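PDB 3QJL: putative uncharacterized protein PH0350 from Pyrococcus horikoshii, which binds CRISPR RNA as a Cas6-family RAMP protein of the prokaryotic adaptive immune system and resembles the endoribonucleases of that family. Local coordinates for residues Arg92-Ala95 against Glu96-Lys100; Ser30-Leu33 against Glu34-Ser38; Phe104-Glu108 against Leu109-Val113. All blocks are in the same frame, centred on the assembly; numbering follows the deposited sequence.

Contact 1 (Arg92-Ala95 against Glu96-Lys100); sequences RAIA and EAVEK
Glu96 to Glu99 each hydrogen-bond to the residue four places earlier, Arg92 to Ala95, in a local i to i+4 contact within the last turns of helix 88-100, which packs beside helix 25-39 and against strand 109-118 in the N-terminal ferredoxin-like domain. Val98 N reaches Ile94 O at 2.9 Å in a nearly straight bond (N-H...O 168°), and Ala97 N meets Ala93 O at 3.1 Å. The side chains that follow this spacing differ by face. On the buried side Ile94 and Val98 cross obliquely, their CG2 methyls 4.1 Å apart; CG2 of Val98 stands beside its own backbone N, which brings it also over Ile94 O. Ala97 and Ile94 continue this surface onto Val36 of helix 25-39, while Ala95 rests on Ile116. The outward side is polar. The extended Glu96 chain places OE2 4.6 Å from Arg92 NE, well off the guanidinium plane, and OE1 makes a long ion pair with Lys100 NZ at 3.8 Å. Attraction between Arg92 and Glu96 would therefore be a matter of charge alone, with no N-H directed at the carboxylate, and the firm bonding of these turns resides in the backbone.

Contact 2 (Ser30-Leu33 against Glu34-Ser38); sequences SQIL and EKVNS
Val36 N donates to Ile32 O at 2.8 Å, an almost linear bond (N-H...O 173°) in the middle of helix 25-39. On one side of it in sequence, Glu34 N binds Ser30 O and Lys35 N binds Gln31 O, both at 3.0 Å; on the other, the bond from Asn37 N to Leu33 O, at 2.8 Å, is more bent, with an angle of 144° at the hydrogen. Several polar side-chain ends are held beyond these turns. Ser30 OG turns back to the carbonyl oxygens of Tyr26 and Glu27, Gln31 OE1 accepts from Lys105 N, and Lys35 NZ donates to Glu103 O while lying in cation-pi contact with Phe104. The aliphatic part of Lys35 starts beside its own backbone N (chi1 -64°), which carries CG over Gln31 O at 3.2 Å. From there the chain runs on extended to CE, 4.3 Å from Gln31 CG, before bending at its last torsion. On the buried side Ile32 and Val36 lie side by side and point the same way, with their CG2 methyls 4.0 Å apart. Val36 presses on Ile43 and Leu47 of helix 41-47 and on Ile94 and Ala97 of helix 88-100, while Ile32 meets Trp54. The amphipathic pattern thus combines branched aliphatic packing against neighbouring helices with the polar ends of Gln31 and Lys35 directed at strand 103-106. The amino group of Lys35, a largely buried residue, has both a carbonyl oxygen and an aromatic ring as partners, consistent with a stabilised positive charge.

Contact 3 (Phe104-Glu108 against Leu109-Val113); sequences FKIGE and LSFLV
Leu109 opens the second strand of a beta hairpin with a two-residue loop, closing a type II' turn whose corner positions are Gly107 and Glu108; Gly107 has the positive phi (56°) such a turn needs at its first corner. Leu109 and Ile106 form an antiparallel hydrogen-bonded pair, Leu109 N to Ile106 O at 3.0 Å and Ile106 N to Leu109 O at 2.9 Å, and the Leu109 side chain leads off to Pro18 and Ile74. Ser110 faces Lys105 in a non-hydrogen-bonded pair. The lysine chain bends at its second torsion (chi2 89°) and passes alongside the serine hydroxyl, with methylene carbons CD and CE nearest to OG. Phe111 pairs with Phe104 through two backbone bonds, Phe104 N to Phe111 O at 3.2 Å and Phe111 N to Phe104 O. The CB atoms of these phenylalanines lie 4.1 Å apart on the face shared with Ile106 and Leu109. Ile106 reaches across to Phe111, its CD1 methyl 3.8 Å from ring atom CE1. Phe104 and Phe111 adjoin Leu11 on the neighbouring strand 5-13 of the same ferredoxin-like sheet, where strand 103-106 is the outermost strand at this end, while Ile106 packs on Val28 of helix 25-39. Farther along, Val113 meets the edge of the Phe104 ring: its CG2 methyl lies in the ring plane, 3.6 Å from Phe104 CE1.

Along the chain contact 2 comes first, then contact 1, then contact 3, all within the Cas6 N-terminal region. Contacts 1 and 2 lie on neighbouring helices, 88-100 and 25-39, with centres about 9 Å apart, and touch where Ala97 CB rests 3.3 Å from Lys35 O. The hairpin of contact 3 directly follows helix 88-100; its centre is about 17 Å from the centre of contact 1 and about 15 Å from that of contact 2. Val98 packs on Val113, while contact 2 meets the first strand of contact 3 through Gln31 and Lys35. Two helices and a sheet edge thereby share one core, as in a ferredoxin-like fold, and their nearest atoms are about 10 to 15 Å from the bound RNA.

Contact 1 (Arg92-Ala95 against Glu96-Lys100)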
ATOM      1  N   ARG A  92      -1.780 -32.362   7.864  1.00 61.28           N
ATOM      2  CA  ARG A  92      -1.271 -33.680   7.490  1.00 49.14           C
ATOM      3  C   ARG A  92      -1.899 -34.123   6.180  1.00 47.83           C
ATOM      4  O   ARG A  92      -1.202 -34.410   5.214  1.00 46.55           O
ATOM      5  CB  ARG A  92      -1.640 -34.660   8.604  1.00 57.89           C
ATOM      6  CG  ARG A  92      -0.649 -35.778   8.879  1.00 63.33           C
ATOM      7  CD  ARG A  92      -1.113 -37.073   8.232  1.00 68.99           C
ATOM      8  NE  ARG A  92      -2.490 -36.953   7.766  1.00 74.31           N
ATOM      9  CZ  ARG A  92      -3.544 -37.449   8.408  1.00 78.05           C
ATOM     10  NH1 ARG A  92      -3.359 -38.129   9.543  1.00 73.26           N
ATOM     11  NH2 ARG A  92      -4.773 -37.272   7.905  1.00 64.87           N
ATOM     12  N   ALA A  93      -3.225 -34.138   6.147  1.00 49.22           N
ATOM     13  CA  ALA A  93      -3.978 -34.519   4.955  1.00 48.07           C
ATOM     14  C   ALA A  93      -3.723 -33.636   3.735  1.00 48.88           C
ATOM     15  O   ALA A  93      -3.817 -34.095   2.604  1.00 48.91           O
ATOM     16  CB  ALA A  93      -5.454 -34.551   5.265  1.00 50.48           C
ATOM     17  N   ILE A  94      -3.421 -32.363   3.946  1.00 50.12           N
ATOM     18  CA  ILE A  94      -3.188 -31.489   2.804  1.00 50.13           C
ATOM     19  C   ILE A  94      -1.833 -31.801   2.177  1.00 48.23           C
ATOM     20  O   ILE A  94      -1.708 -31.924   0.955  1.00 49.26           O
ATOM     21  CB  ILE A  94      -3.316 -29.994   3.179  1.00 46.60           C
ATOM     22  CG1 ILE A  94      -4.777 -29.658   3.473  1.00 48.27           C
ATOM     23  CG2 ILE A  94      -2.787 -29.101   2.060  1.00 40.28           C
ATOM     24  CD1 ILE A  94      -4.993 -28.260   4.048  1.00 44.47           C
ATOM     25  N   ALA A  95      -0.821 -31.937   3.025  1.00 45.79           N
ATOM     26  CA  ALA A  95       0.509 -32.318   2.564  1.00 52.80           C
ATOM     27  C   ALA A  95       0.463 -33.565   1.666  1.00 56.46           C
ATOM     28  O   ALA A  95       1.008 -33.562   0.562  1.00 55.23           O
ATOM     29  CB  ALA A  95       1.422 -32.550   3.755  1.00 48.32           C
ATOM     30  N   GLU A  96      -0.202 -34.619   2.138  1.00 52.53           N
ATOM     31  CA  GLU A  96      -0.311 -35.862   1.383  1.00 54.02           C
ATOM     32  C   GLU A  96      -1.008 -35.661   0.038  1.00 58.91           C
ATOM     33  O   GLU A  96      -0.456 -35.998  -1.019  1.00 57.16           O
ATOM     34  CB  GLU A  96      -1.054 -36.920   2.201  1.00 54.77           C
ATOM     35  CG  GLU A  96      -0.668 -38.343   1.827  1.00 57.65           C
ATOM     36  CD  GLU A  96      -1.404 -39.403   2.642  1.00 65.51           C
ATOM     37  OE1 GLU A  96      -1.722 -40.473   2.071  1.00 64.80           O
ATOM     38  OE2 GLU A  96      -1.659 -39.176   3.848  1.00 66.11           O
ATOM     39  N   ALA A  97      -2.221 -35.109   0.087  1.00 53.90           N
ATOM     40  CA  ALA A  97      -3.038 -34.905  -1.104  1.00 52.56           C
ATOM     41  C   ALA A  97      -2.269 -34.154  -2.167  1.00 52.58           C
ATOM     42  O   ALA A  97      -2.212 -34.563  -3.329  1.00 54.88           O
ATOM     43  CB  ALA A  97      -4.282 -34.138  -0.749  1.00 54.33           C
ATOM     44  N   VAL A  98      -1.682 -33.041  -1.756  1.00 50.96           N
ATOM     45  CA  VAL A  98      -0.933 -32.199  -2.670  1.00 55.28           C
ATOM     46  C   VAL A  98       0.241 -32.958  -3.286  1.00 58.33           C
ATOM     47  O   VAL A  98       0.419 -32.982  -4.505  1.00 59.49           O
ATOM     48  CB  VAL A  98      -0.440 -30.926  -1.960  1.00 52.57           C
ATOM     49  CG1 VAL A  98       0.679 -30.282  -2.740  1.00 54.24           C
ATOM     50  CG2 VAL A  98      -1.590 -29.954  -1.774  1.00 50.56           C
ATOM     51  N   GLU A  99       1.032 -33.597  -2.441  1.00 60.05           N
ATOM     52  CA  GLU A  99       2.207 -34.309  -2.913  1.00 62.85           C
ATOM     53  C   GLU A  99       1.884 -35.475  -3.855  1.00 61.62           C
ATOM     54  O   GLU A  99       2.601 -35.703  -4.838  1.00 58.59           O
ATOM     55  CB  GLU A  99       3.017 -34.801  -1.736  1.00 64.51           C
ATOM     56  CG  GLU A  99       4.220 -35.588  -2.134  1.00 70.76           C
ATOM     57  CD  GLU A  99       4.862 -36.210  -0.936  1.00 74.35           C
ATOM     58  OE1 GLU A  99       4.353 -37.268  -0.492  1.00 65.18           O
ATOM     59  OE2 GLU A  99       5.843 -35.616  -0.426  1.00 79.92           O
ATOM     60  N   LYS A 100       0.819 -36.215  -3.567  1.00 54.25           N
ATOM     61  CA  LYS A 100       0.390 -37.236  -4.513  1.00 59.94           C
ATOM     62  C   LYS A 100       0.092 -36.598  -5.869  1.00 61.55           C
ATOM     63  O   LYS A 100       0.674 -36.967  -6.881  1.00 67.10           O
ATOM     64  CB  LYS A 100      -0.824 -38.019  -4.007  1.00 55.80           C
ATOM     65  CG  LYS A 100      -0.543 -38.822  -2.766  1.00 52.35           C
ATOM     66  CD  LYS A 100      -1.401 -40.064  -2.714  1.00 64.14           C
ATOM     67  CE  LYS A 100      -1.129 -40.878  -1.442  1.00 66.91           C
ATOM     68  NZ  LYS A 100       0.339 -41.038  -1.125  1.00 59.48           N
TER

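Contact 2 (Ser30-Leu33 against Glu34-Ser38)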
ATOM      1  N   SER A  30     -10.352 -24.700  -4.610  1.00 51.78           N
ATOM      2  CA  SER A  30     -11.115 -25.820  -5.140  1.00 49.61           C
ATOM      3  C   SER A  30     -10.182 -26.952  -5.536  1.00 55.52           C
ATOM      4  O   SER A  30     -10.525 -28.139  -5.403  1.00 54.72           O
ATOM      5  CB  SER A  30     -11.924 -25.369  -6.349  1.00 54.45           C
ATOM      6  OG  SER A  30     -11.050 -25.086  -7.429  1.00 58.94           O
ATOM      7  N   GLN A  31      -9.005 -26.582  -6.032  1.00 51.88           N
ATOM      8  CA  GLN A  31      -7.982 -27.551  -6.417  1.00 49.77           C
ATOM      9  C   GLN A  31      -7.501 -28.384  -5.223  1.00 55.16           C
ATOM     10  O   GLN A  31      -7.440 -29.615  -5.286  1.00 60.89           O
ATOM     11  CB  GLN A  31      -6.804 -26.824  -7.056  1.00 49.21           C
ATOM     12  CG  GLN A  31      -6.336 -27.424  -8.349  1.00 53.15           C
ATOM     13  CD  GLN A  31      -6.010 -26.373  -9.370  1.00 61.54           C
ATOM     14  OE1 GLN A  31      -4.932 -26.379  -9.973  1.00 63.29           O
ATOM     15  NE2 GLN A  31      -6.945 -25.452  -9.576  1.00 60.52           N
ATOM     16  N   ILE A  32      -7.141 -27.709  -4.139  1.00 52.42           N
ATOM     17  CA  ILE A  32      -6.785 -28.399  -2.911  1.00 49.88           C
ATOM     18  C   ILE A  32      -7.943 -29.289  -2.438  1.00 52.40           C
ATOM     19  O   ILE A  32      -7.751 -30.473  -2.175  1.00 54.77           O
ATOM     20  CB  ILE A  32      -6.404 -27.404  -1.817  1.00 45.57           C
ATOM     21  CG1 ILE A  32      -4.971 -26.932  -2.014  1.00 43.84           C
ATOM     22  CG2 ILE A  32      -6.583 -28.008  -0.457  1.00 39.82           C
ATOM     23  CD1 ILE A  32      -4.569 -25.841  -1.031  1.00 41.32           C
ATOM     24  N   LEU A  33      -9.148 -28.731  -2.363  1.00 51.70           N
ATOM     25  CA  LEU A  33     -10.320 -29.497  -1.933  1.00 54.29           C
ATOM     26  C   LEU A  33     -10.423 -30.833  -2.679  1.00 55.22           C
ATOM     27  O   LEU A  33     -10.581 -31.887  -2.074  1.00 52.36           O
ATOM     28  CB  LEU A  33     -11.596 -28.684  -2.149  1.00 46.28           C
ATOM     29  CG  LEU A  33     -12.795 -29.264  -1.416  1.00 47.04           C
ATOM     30  CD1 LEU A  33     -12.517 -29.317   0.074  1.00 48.30           C
ATOM     31  CD2 LEU A  33     -14.038 -28.465  -1.689  1.00 47.52           C
ATOM     32  N   GLU A  34     -10.328 -30.761  -4.002  1.00 58.01           N
ATOM     33  CA  GLU A  34     -10.371 -31.920  -4.883  1.00 55.18           C
ATOM     34  C   GLU A  34      -9.286 -32.929  -4.515  1.00 61.95           C
ATOM     35  O   GLU A  34      -9.557 -34.126  -4.361  1.00 57.75           O
ATOM     36  CB  GLU A  34     -10.182 -31.439  -6.320  1.00 55.91           C
ATOM     37  CG  GLU A  34      -9.955 -32.499  -7.360  1.00 66.39           C
ATOM     38  CD  GLU A  34      -9.757 -31.894  -8.747  1.00 88.96           C
ATOM     39  OE1 GLU A  34     -10.225 -32.511  -9.731  1.00105.26           O
ATOM     40  OE2 GLU A  34      -9.136 -30.805  -8.856  1.00 70.29           O
ATOM     41  N   LYS A  35      -8.058 -32.436  -4.370  1.00 57.68           N
ATOM     42  CA  LYS A  35      -6.931 -33.285  -4.023  1.00 49.39           C
ATOM     43  C   LYS A  35      -7.099 -33.970  -2.667  1.00 53.75           C
ATOM     44  O   LYS A  35      -6.899 -35.172  -2.561  1.00 62.04           O
ATOM     45  CB  LYS A  35      -5.631 -32.501  -4.084  1.00 44.56           C
ATOM     46  CG  LYS A  35      -5.309 -32.007  -5.472  1.00 49.30           C
ATOM     47  CD  LYS A  35      -3.962 -31.319  -5.518  1.00 53.24           C
ATOM     48  CE  LYS A  35      -3.767 -30.584  -6.826  1.00 56.66           C
ATOM     49  NZ  LYS A  35      -4.115 -31.424  -8.009  1.00 59.20           N
ATOM     50  N   VAL A  36      -7.469 -33.223  -1.634  1.00 51.92           N
ATOM     51  CA  VAL A  36      -7.717 -33.821  -0.325  1.00 51.56           C
ATOM     52  C   VAL A  36      -8.901 -34.778  -0.387  1.00 58.14           C
ATOM     53  O   VAL A  36      -8.923 -35.813   0.275  1.00 61.08           O
ATOM     54  CB  VAL A  36      -8.017 -32.759   0.751  1.00 53.12           C
ATOM     55  CG1 VAL A  36      -8.332 -33.418   2.093  1.00 48.75           C
ATOM     56  CG2 VAL A  36      -6.853 -31.800   0.883  1.00 53.84           C
ATOM     57  N   ASN A  37      -9.899 -34.439  -1.186  1.00 58.57           N
ATOM     58  CA  ASN A  37     -11.093 -35.260  -1.221  1.00 58.23           C
ATOM     59  C   ASN A  37     -10.800 -36.671  -1.739  1.00 63.63           C
ATOM     60  O   ASN A  37     -11.466 -37.633  -1.352  1.00 66.83           O
ATOM     61  CB  ASN A  37     -12.185 -34.586  -2.034  1.00 53.74           C
ATOM     62  CG  ASN A  37     -13.495 -35.312  -1.943  1.00 58.62           C
ATOM     63  OD1 ASN A  37     -14.110 -35.386  -0.871  1.00 57.60           O
ATOM     64  ND2 ASN A  37     -13.940 -35.855  -3.069  1.00 59.84           N
ATOM     65  N   SER A  38      -9.791 -36.792  -2.597  1.00 58.94           N
ATOM     66  CA  SER A  38      -9.383 -38.086  -3.131  1.00 56.80           C
ATOM     67  C   SER A  38      -8.879 -39.021  -2.024  1.00 65.42           C
ATOM     68  O   SER A  38      -9.083 -40.237  -2.073  1.00 61.06           O
ATOM     69  CB  SER A  38      -8.287 -37.902  -4.182  1.00 57.38           C
ATOM     70  OG  SER A  38      -8.766 -37.224  -5.326  1.00 55.05           O
TER

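Contact 3 (Phe104-Glu108 against Leu109-Val113)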
ATOM      1  N   PHE A 104      -0.862 -28.139 -10.517  1.00 68.82           N
ATOM      2  CA  PHE A 104      -1.736 -26.988 -10.348  1.00 68.93           C
ATOM      3  C   PHE A 104      -1.870 -26.167 -11.614  1.00 66.78           C
ATOM      4  O   PHE A 104      -0.880 -25.859 -12.282  1.00 69.36           O
ATOM      5  CB  PHE A 104      -1.256 -26.111  -9.198  1.00 66.01           C
ATOM      6  CG  PHE A 104      -1.652 -26.627  -7.845  1.00 64.96           C
ATOM      7  CD1 PHE A 104      -0.735 -27.284  -7.042  1.00 57.85           C
ATOM      8  CD2 PHE A 104      -2.948 -26.459  -7.380  1.00 58.26           C
ATOM      9  CE1 PHE A 104      -1.102 -27.754  -5.798  1.00 60.53           C
ATOM     10  CE2 PHE A 104      -3.318 -26.925  -6.137  1.00 58.45           C
ATOM     11  CZ  PHE A 104      -2.393 -27.577  -5.343  1.00 57.29           C
ATOM     12  N   LYS A 105      -3.110 -25.833 -11.943  1.00 64.81           N
ATOM     13  CA  LYS A 105      -3.405 -25.005 -13.098  1.00 68.37           C
ATOM     14  C   LYS A 105      -4.133 -23.736 -12.634  1.00 67.37           C
ATOM     15  O   LYS A 105      -5.284 -23.794 -12.182  1.00 65.71           O
ATOM     16  CB  LYS A 105      -4.269 -25.801 -14.078  1.00 65.39           C
ATOM     17  CG  LYS A 105      -4.506 -25.129 -15.412  1.00 73.76           C
ATOM     18  CD  LYS A 105      -3.416 -25.477 -16.407  1.00 77.60           C
ATOM     19  CE  LYS A 105      -3.591 -24.691 -17.704  1.00 79.61           C
ATOM     20  NZ  LYS A 105      -4.935 -24.912 -18.306  1.00 80.02           N
ATOM     21  N   ILE A 106      -3.450 -22.598 -12.722  1.00 65.07           N
ATOM     22  CA  ILE A 106      -4.064 -21.304 -12.416  1.00 70.33           C
ATOM     23  C   ILE A 106      -4.097 -20.439 -13.663  1.00 66.05           C
ATOM     24  O   ILE A 106      -3.063 -19.960 -14.123  1.00 62.75           O
ATOM     25  CB  ILE A 106      -3.304 -20.565 -11.316  1.00 64.43           C
ATOM     26  CG1 ILE A 106      -3.504 -21.279  -9.983  1.00 60.52           C
ATOM     27  CG2 ILE A 106      -3.789 -19.135 -11.214  1.00 63.37           C
ATOM     28  CD1 ILE A 106      -2.340 -21.123  -9.049  1.00 60.67           C
ATOM     29  N   GLY A 107      -5.287 -20.236 -14.213  1.00 63.20           N
ATOM     30  CA  GLY A 107      -5.377 -19.622 -15.522  1.00 67.41           C
ATOM     31  C   GLY A 107      -4.563 -20.416 -16.530  1.00 71.59           C
ATOM     32  O   GLY A 107      -4.772 -21.616 -16.707  1.00 74.61           O
ATOM     33  N   GLU A 108      -3.627 -19.743 -17.187  1.00 77.39           N
ATOM     34  CA  GLU A 108      -2.808 -20.376 -18.219  1.00 80.55           C
ATOM     35  C   GLU A 108      -1.477 -20.900 -17.695  1.00 73.64           C
ATOM     36  O   GLU A 108      -0.652 -21.385 -18.460  1.00 76.32           O
ATOM     37  CB  GLU A 108      -2.553 -19.403 -19.376  1.00 77.87           C
ATOM     38  CG  GLU A 108      -3.811 -18.946 -20.094  1.00 80.75           C
ATOM     39  CD  GLU A 108      -4.583 -20.089 -20.750  1.00 86.67           C
ATOM     40  OE1 GLU A 108      -5.510 -19.786 -21.531  1.00 83.91           O
ATOM     41  OE2 GLU A 108      -4.272 -21.279 -20.492  1.00 84.48           O
ATOM     42  N   LEU A 109      -1.258 -20.783 -16.393  1.00 69.96           N
ATOM     43  CA  LEU A 109       0.021 -21.167 -15.821  1.00 70.44           C
ATOM     44  C   LEU A 109      -0.117 -22.461 -15.035  1.00 68.30           C
ATOM     45  O   LEU A 109      -0.943 -22.550 -14.133  1.00 71.72           O
ATOM     46  CB  LEU A 109       0.530 -20.052 -14.910  1.00 68.19           C
ATOM     47  CG  LEU A 109       1.956 -20.185 -14.391  1.00 70.20           C
ATOM     48  CD1 LEU A 109       2.927 -20.282 -15.556  1.00 74.98           C
ATOM     49  CD2 LEU A 109       2.297 -19.004 -13.508  1.00 64.83           C
ATOM     50  N   SER A 110       0.677 -23.468 -15.384  1.00 68.42           N
ATOM     51  CA  SER A 110       0.673 -24.721 -14.628  1.00 70.94           C
ATOM     52  C   SER A 110       1.846 -24.772 -13.659  1.00 67.68           C
ATOM     53  O   SER A 110       2.984 -24.511 -14.039  1.00 68.15           O
ATOM     54  CB  SER A 110       0.712 -25.932 -15.561  1.00 69.78           C
ATOM     55  OG  SER A 110      -0.521 -26.107 -16.234  1.00 73.78           O
ATOM     56  N   PHE A 111       1.573 -25.082 -12.400  1.00 66.13           N
ATOM     57  CA  PHE A 111       2.657 -25.239 -11.446  1.00 67.32           C
ATOM     58  C   PHE A 111       2.908 -26.709 -11.149  1.00 68.91           C
ATOM     59  O   PHE A 111       2.146 -27.583 -11.565  1.00 65.51           O
ATOM     60  CB  PHE A 111       2.344 -24.504 -10.144  1.00 65.22           C
ATOM     61  CG  PHE A 111       2.338 -23.006 -10.276  1.00 67.20           C
ATOM     62  CD1 PHE A 111       1.151 -22.317 -10.465  1.00 66.11           C
ATOM     63  CD2 PHE A 111       3.521 -22.286 -10.201  1.00 67.96           C
ATOM     64  CE1 PHE A 111       1.143 -20.938 -10.582  1.00 70.79           C
ATOM     65  CE2 PHE A 111       3.523 -20.908 -10.316  1.00 65.31           C
ATOM     66  CZ  PHE A 111       2.331 -20.232 -10.507  1.00 69.21           C
ATOM     67  N   LEU A 112       3.969 -26.961 -10.391  1.00 67.40           N
ATOM     68  CA  LEU A 112       4.340 -28.305  -9.990  1.00 62.61           C
ATOM     69  C   LEU A 112       4.801 -28.230  -8.550  1.00 63.18           C
ATOM     70  O   LEU A 112       5.744 -27.493  -8.249  1.00 62.80           O
ATOM     71  CB  LEU A 112       5.493 -28.783 -10.856  1.00 65.58           C
ATOM     72  CG  LEU A 112       5.537 -30.277 -11.147  1.00 67.22           C
ATOM     73  CD1 LEU A 112       4.231 -30.702 -11.812  1.00 64.30           C
ATOM     74  CD2 LEU A 112       6.746 -30.601 -12.025  1.00 62.74           C
ATOM     75  N   VAL A 113       4.169 -28.987  -7.659  1.00 56.82           N
ATOM     76  CA  VAL A 113       4.547 -28.897  -6.255  1.00 56.35           C
ATOM     77  C   VAL A 113       5.976 -29.377  -6.025  1.00 58.51           C
ATOM     78  O   VAL A 113       6.330 -30.504  -6.365  1.00 61.55           O
ATOM     79  CB  VAL A 113       3.616 -29.704  -5.349  1.00 56.30           C
ATOM     80  CG1 VAL A 113       3.975 -29.463  -3.895  1.00 50.31           C
ATOM     81  CG2 VAL A 113       2.173 -29.336  -5.614  1.00 56.40           C
TER